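Local coordinates for pathogenicity island protein (Staphylococcus aureus subsp. aureus, PDB 3HL6) that is of unknown function and is encoded on a staphylococcal pathogenicity island as the ORF9 product of island 3, at residues I6-E11 with F35-D40; T12-L17 with L162-N167. All coordinates share one frame; numbering follows the deposited sequence.

Contact 1: residues I6-E11 with F35-D40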
loop_
_atom_site.group_PDB
_atom_site.type_symbol
_atom_site.label_atom_id
_atom_site.label_comp_id
_atom_site.label_asym_id
_atom_site.label_seq_id
_atom_site.Cartn_x
_atom_site.Cartn_y
_atom_site.Cartn_z
ATOM N N ILE B 6 2.092 4.871 -18.368
ATOM C CA ILE B 6 1.449 3.639 -17.997
ATOM C C ILE B 6 0.074 3.920 -17.422
ATOM O O ILE B 6 -0.201 5.034 -16.977
ATOM C CB ILE B 6 2.332 2.766 -17.075
ATOM C CG1 ILE B 6 1.929 2.916 -15.625
ATOM C CG2 ILE B 6 3.808 3.025 -17.297
ATOM C CD1 ILE B 6 1.142 1.720 -15.179
ATOM N N VAL B 7 -0.798 2.921 -17.493
ATOM C CA VAL B 7 -2.209 3.065 -17.123
ATOM C C VAL B 7 -2.453 2.625 -15.672
ATOM O O VAL B 7 -1.892 1.624 -15.217
ATOM C CB VAL B 7 -3.126 2.222 -18.071
ATOM C CG1 VAL B 7 -4.454 1.909 -17.409
ATOM C CG2 VAL B 7 -3.368 2.956 -19.373
ATOM N N ASN B 8 -3.300 3.369 -14.967
ATOM C CA ASN B 8 -3.596 3.131 -13.563
ATOM C C ASN B 8 -4.245 1.791 -13.266
ATOM O O ASN B 8 -5.261 1.443 -13.851
ATOM C CB ASN B 8 -4.515 4.239 -13.059
ATOM C CG ASN B 8 -3.773 5.285 -12.263
ATOM O OD1 ASN B 8 -3.384 5.039 -11.112
ATOM N ND2 ASN B 8 -3.542 6.449 -12.874
ATOM N N GLU B 9 -3.667 1.040 -12.337
ATOM C CA GLU B 9 -4.223 -0.263 -11.960
ATOM C C GLU B 9 -4.866 -0.301 -10.560
ATOM O O GLU B 9 -5.347 -1.350 -10.134
ATOM C CB GLU B 9 -3.177 -1.382 -12.106
ATOM C CG GLU B 9 -2.316 -1.247 -13.335
ATOM C CD GLU B 9 -1.005 -2.011 -13.231
ATOM O OE1 GLU B 9 -0.596 -2.414 -12.102
ATOM O OE2 GLU B 9 -0.372 -2.193 -14.301
ATOM N N PHE B 10 -4.900 0.832 -9.864
ATOM C CA PHE B 10 -5.512 0.852 -8.552
ATOM C C PHE B 10 -6.287 2.109 -8.369
ATOM O O PHE B 10 -6.179 3.032 -9.145
ATOM C CB PHE B 10 -4.460 0.777 -7.429
ATOM C CG PHE B 10 -3.534 -0.385 -7.548
ATOM C CD1 PHE B 10 -3.820 -1.569 -6.922
ATOM C CD2 PHE B 10 -2.384 -0.294 -8.284
ATOM C CE1 PHE B 10 -2.972 -2.639 -7.021
ATOM C CE2 PHE B 10 -1.526 -1.375 -8.395
ATOM C CZ PHE B 10 -1.816 -2.539 -7.752
ATOM N N GLU B 11 -7.056 2.149 -7.305
ATOM C CA GLU B 11 -7.774 3.340 -6.978
ATOM C C GLU B 11 -6.844 4.508 -6.648
ATOM O O GLU B 11 -7.224 5.671 -6.809
ATOM C CB GLU B 11 -8.706 3.031 -5.820
ATOM C CG GLU B 11 -9.403 4.230 -5.272
ATOM C CD GLU B 11 -10.485 3.858 -4.253
ATOM O OE1 GLU B 11 -10.803 2.642 -4.105
ATOM O OE2 GLU B 11 -11.014 4.809 -3.612
ATOM N N PHE B 35 8.800 7.259 -16.579
ATOM C CA PHE B 35 7.424 7.120 -17.010
ATOM C C PHE B 35 6.504 8.233 -16.554
ATOM O O PHE B 35 6.904 9.119 -15.820
ATOM C CB PHE B 35 6.872 5.732 -16.652
ATOM C CG PHE B 35 6.856 5.442 -15.193
ATOM C CD1 PHE B 35 7.979 4.938 -14.560
ATOM C CD2 PHE B 35 5.722 5.673 -14.447
ATOM C CE1 PHE B 35 7.961 4.655 -13.206
ATOM C CE2 PHE B 35 5.705 5.390 -13.096
ATOM C CZ PHE B 35 6.824 4.874 -12.481
ATOM N N LYS B 36 5.281 8.188 -17.060
ATOM C CA LYS B 36 4.196 9.023 -16.589
ATOM C C LYS B 36 3.020 8.107 -16.295
ATOM O O LYS B 36 2.944 6.990 -16.821
ATOM C CB LYS B 36 3.816 10.066 -17.640
ATOM C CG LYS B 36 5.025 10.670 -18.329
ATOM C CD LYS B 36 4.834 12.156 -18.671
ATOM C CE LYS B 36 3.737 12.361 -19.739
ATOM N NZ LYS B 36 3.919 13.630 -20.505
ATOM N N LEU B 37 2.126 8.575 -15.427
ATOM C CA LEU B 37 0.801 7.979 -15.275
ATOM C C LEU B 37 -0.231 8.651 -16.165
ATOM O O LEU B 37 -0.261 9.879 -16.318
ATOM C CB LEU B 37 0.331 8.053 -13.821
ATOM C CG LEU B 37 0.869 6.935 -12.946
ATOM C CD1 LEU B 37 0.598 5.629 -13.593
ATOM C CD2 LEU B 37 2.344 7.095 -12.872
ATOM N N TYR B 38 -1.115 7.851 -16.732
ATOM C CA TYR B 38 -2.154 8.433 -17.534
ATOM C C TYR B 38 -3.173 9.245 -16.729
ATOM O O TYR B 38 -3.776 8.749 -15.789
ATOM C CB TYR B 38 -2.814 7.393 -18.432
ATOM C CG TYR B 38 -3.522 8.094 -19.549
ATOM C CD1 TYR B 38 -2.800 8.710 -20.576
ATOM C CD2 TYR B 38 -4.909 8.210 -19.545
ATOM C CE1 TYR B 38 -3.455 9.399 -21.598
ATOM C CE2 TYR B 38 -5.573 8.886 -20.554
ATOM C CZ TYR B 38 -4.841 9.481 -21.572
ATOM O OH TYR B 38 -5.518 10.149 -22.558
ATOM N N ASN B 39 -3.341 10.512 -17.115
ATOM C CA ASN B 39 -4.286 11.437 -16.483
ATOM C C ASN B 39 -3.977 11.647 -14.990
ATOM O O ASN B 39 -4.857 11.626 -14.128
ATOM C CB ASN B 39 -5.735 10.986 -16.730
ATOM C CG ASN B 39 -6.496 11.898 -17.726
ATOM O OD1 ASN B 39 -5.965 12.885 -18.240
ATOM N ND2 ASN B 39 -7.750 11.557 -17.984
ATOM N N ASP B 40 -2.693 11.828 -14.709
ATOM C CA ASP B 40 -2.180 12.203 -13.410
ATOM C C ASP B 40 -2.548 13.645 -13.189
ATOM O O ASP B 40 -2.018 14.511 -13.875
ATOM C CB ASP B 40 -0.658 12.104 -13.476
ATOM C CG ASP B 40 0.021 12.332 -12.135
ATOM O OD1 ASP B 40 -0.649 12.766 -11.167
ATOM O OD2 ASP B 40 1.244 12.068 -12.075
#

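Contact 2: residues T12-L17 with L162-N167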
loop_
_atom_site.group_PDB
_atom_site.type_symbol
_atom_site.label_atom_id
_atom_site.label_comp_id
_atom_site.label_asym_id
_atom_site.label_seq_id
_atom_site.Cartn_x
_atom_site.Cartn_y
_atom_site.Cartn_z
ATOM N N THR B 12 -5.622 4.224 -6.176
ATOM C CA THR B 12 -4.660 5.315 -5.923
ATOM C C THR B 12 -3.452 5.225 -6.836
ATOM O O THR B 12 -2.983 4.133 -7.153
ATOM C CB THR B 12 -4.141 5.367 -4.440
ATOM O OG1 THR B 12 -3.245 4.269 -4.197
ATOM C CG2 THR B 12 -5.282 5.348 -3.447
ATOM N N ARG B 13 -2.936 6.382 -7.225
ATOM C CA ARG B 13 -1.650 6.448 -7.899
ATOM C C ARG B 13 -0.536 5.889 -7.026
ATOM O O ARG B 13 0.405 5.272 -7.545
ATOM C CB ARG B 13 -1.310 7.883 -8.268
ATOM C CG ARG B 13 -1.830 8.368 -9.633
ATOM C CD ARG B 13 -1.706 9.894 -9.648
ATOM N NE ARG B 13 -2.915 10.442 -9.049
ATOM C CZ ARG B 13 -2.952 11.392 -8.133
ATOM N NH1 ARG B 13 -4.122 11.799 -7.650
ATOM N NH2 ARG B 13 -1.837 11.949 -7.712
ATOM N N ALA B 14 -0.631 6.122 -5.710
ATOM C CA ALA B 14 0.388 5.640 -4.768
ATOM C C ALA B 14 0.527 4.143 -4.925
ATOM O O ALA B 14 1.633 3.654 -5.057
ATOM C CB ALA B 14 0.066 6.036 -3.307
ATOM N N GLY B 15 -0.598 3.428 -4.987
ATOM C CA GLY B 15 -0.592 1.991 -5.290
ATOM C C GLY B 15 0.032 1.525 -6.615
ATOM O O GLY B 15 0.782 0.554 -6.632
ATOM N N THR B 16 -0.299 2.184 -7.732
ATOM C CA THR B 16 0.241 1.821 -9.034
ATOM C C THR B 16 1.731 2.090 -8.953
ATOM O O THR B 16 2.537 1.328 -9.451
ATOM C CB THR B 16 -0.362 2.693 -10.200
ATOM O OG1 THR B 16 -1.776 2.514 -10.309
ATOM C CG2 THR B 16 0.288 2.365 -11.541
ATOM N N LEU B 17 2.100 3.184 -8.317
ATOM C CA LEU B 17 3.515 3.521 -8.126
ATOM C C LEU B 17 4.275 2.512 -7.244
ATOM O O LEU B 17 5.420 2.177 -7.550
ATOM C CB LEU B 17 3.654 4.904 -7.515
ATOM C CG LEU B 17 3.418 6.065 -8.458
ATOM C CD1 LEU B 17 3.343 7.361 -7.656
ATOM C CD2 LEU B 17 4.543 6.120 -9.520
ATOM N N LEU B 162 2.237 12.807 -0.312
ATOM C CA LEU B 162 0.827 13.132 -0.179
ATOM C C LEU B 162 0.135 13.219 -1.545
ATOM O O LEU B 162 -0.935 12.630 -1.737
ATOM C CB LEU B 162 0.669 14.440 0.594
ATOM C CG LEU B 162 1.204 14.298 2.010
ATOM C CD1 LEU B 162 1.254 15.609 2.770
ATOM C CD2 LEU B 162 0.314 13.285 2.731
ATOM N N ALA B 163 0.761 13.895 -2.500
ATOM C CA ALA B 163 0.085 14.178 -3.769
ATOM C C ALA B 163 -0.350 12.891 -4.478
ATOM O O ALA B 163 -1.399 12.864 -5.136
ATOM C CB ALA B 163 0.953 15.050 -4.702
ATOM N N THR B 164 0.432 11.823 -4.313
ATOM C CA THR B 164 0.137 10.579 -4.982
ATOM C C THR B 164 -1.043 9.843 -4.364
ATOM O O THR B 164 -1.504 8.836 -4.928
ATOM C CB THR B 164 1.344 9.608 -4.991
ATOM O OG1 THR B 164 1.663 9.199 -3.650
ATOM C CG2 THR B 164 2.557 10.246 -5.671
ATOM N N GLY B 165 -1.544 10.306 -3.220
ATOM C CA GLY B 165 -2.768 9.696 -2.681
ATOM C C GLY B 165 -4.079 10.452 -2.913
ATOM O O GLY B 165 -5.122 10.025 -2.449
ATOM N N ILE B 166 -4.032 11.567 -3.635
ATOM C CA ILE B 166 -5.158 12.489 -3.715
ATOM C C ILE B 166 -5.784 12.423 -5.104
ATOM O O ILE B 166 -5.141 12.786 -6.101
ATOM C CB ILE B 166 -4.714 13.954 -3.496
ATOM C CG1 ILE B 166 -4.149 14.163 -2.101
ATOM C CG2 ILE B 166 -5.875 14.946 -3.785
ATOM C CD1 ILE B 166 -3.722 15.556 -1.888
ATOM N N ASN B 167 -7.039 11.980 -5.172
ATOM C CA ASN B 167 -7.751 11.977 -6.450
ATOM C C ASN B 167 -8.544 13.263 -6.628
ATOM O O ASN B 167 -9.197 13.731 -5.692
ATOM C CB ASN B 167 -8.651 10.734 -6.605
ATOM C CG ASN B 167 -7.853 9.428 -6.667
ATOM O OD1 ASN B 167 -6.667 9.412 -7.003
ATOM N ND2 ASN B 167 -8.509 8.335 -6.334
HETATM O O HOH W 1 -3.992 8.823 -5.892
#

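Contact 1: residues I6-E11 with F35-D40
Ile6 and Leu37 lie side by side on the same face of the sheet and point the same way. The contact between their side chains is made by CG1 of Ile6 and CD1 of Leu37, 3.6 Å apart. The CD1 methyl also lies close to the Ile6 carbonyl. The other methyl of Leu37, CD2, sits at the edge of the Phe35 ring, in its plane. The two branches of Ile6 meet different partners. CG1 meets Leu37, and CG2 meets CB of Phe35 at 4.1 Å. CG2 approaches the Phe35 ring only obliquely.

The backbones pair as parallel strands around Ile6. Ile6 N donates to Lys36 O at 2.8 Å. Tyr38 N donates to Ile6 O at 3.0 Å, with an N-H...O angle of 152°. The CA of Leu37 adds a CA-H...O contact to Ile6 O at 3.5 Å. Tyr38 puts CB near the Ile6 carbonyl. Its CG is anti to the backbone N (chi1 -161°), and the ring leads away from Ile6. Asn8 brings ND2 to 3.7 Å from Tyr38 O, while its OD1 is hydrogen-bonded to Thr16 of helix 13-30.

Past Leu37 the chain leaves the strand through a type II turn, Leu37 to Asp40. Strand 4-6 is one edge strand of the mixed sheet within this chain and runs parallel to strand 33-37. Helix 13-30 connects the two strands in a beta-alpha-beta crossover and packs on the Ile6 and Phe35 side chains. On the other side of strand 33-37, Phe35 pairs with Tyr46 of strand 44-49.

Contact 2: residues T12-L17 with L162-N167
Arg13 reaches across to the Ala163 to Ile166 turn at the C-terminal end of the 152-163 region, and its NH2 donates to Ala163 O at 2.8 Å. This bond is bent, with an N-H...O angle of 137°, and the donor lies above the carbonyl plane. Ile166 N reaches the same oxygen from the opposite face, within the type I turn. NH1 is modelled too close to Ile166 O, so its exact placement is doubtful.

Thr164 fills the middle of the contact. Its carbonyl oxygen takes a weak hydrogen bond from Ala14 N at 3.0 Å. Its OG1 lies 3.6 Å from Ala14 CB and is hydrogen-bonded to Gln161 O. The CG2 methyl meets Leu17 CD1 at 3.6 Å, and these two side chains cross at about a right angle.

One water joins both segments. It accepts from Arg13 N and donates to Thr164 O and to Asn167 OD1. It also lies over one face of the guanidinium, offset toward the rim.

Behind this shell, Thr12 is the N-cap of helix 13-30. Its OG1 accepts from Gly15 N at 2.9 Å. With the water on Arg13 N and Thr164 O on Ala14 N, segment 162-167 thus helps cap the helix N terminus. Asn167 ND2 is hydrogen-bonded to Glu11 O. Helix 77-88 packs against Thr12 and Ala14, and helix 100-109 against Ile166. Leu17 also touches Phe35 and Leu37 of strand 33-37.

In the fold
Contact 1 involves the loop just before helix 13-30, and contact 2 the first turn of that helix. Their centres are about 9 Å apart. Contact 1 is partly buried and joins an outermost strand to its neighbour. A short parallel pairing of one bridge and a few apolar contacts hold it. Contact 2 is more deeply buried and joins the helix start to the Ala163 to Ile166 turn. An arginine, backbone carbonyls and a water dominate its chemistry. Side-chain hydrogen bonds between the 6-11 loop and contact 2 tie the two together. Both contacts also touch the second subunit, where Glu84 makes weak hydrogen bonds to Glu11 N and Thr12 N.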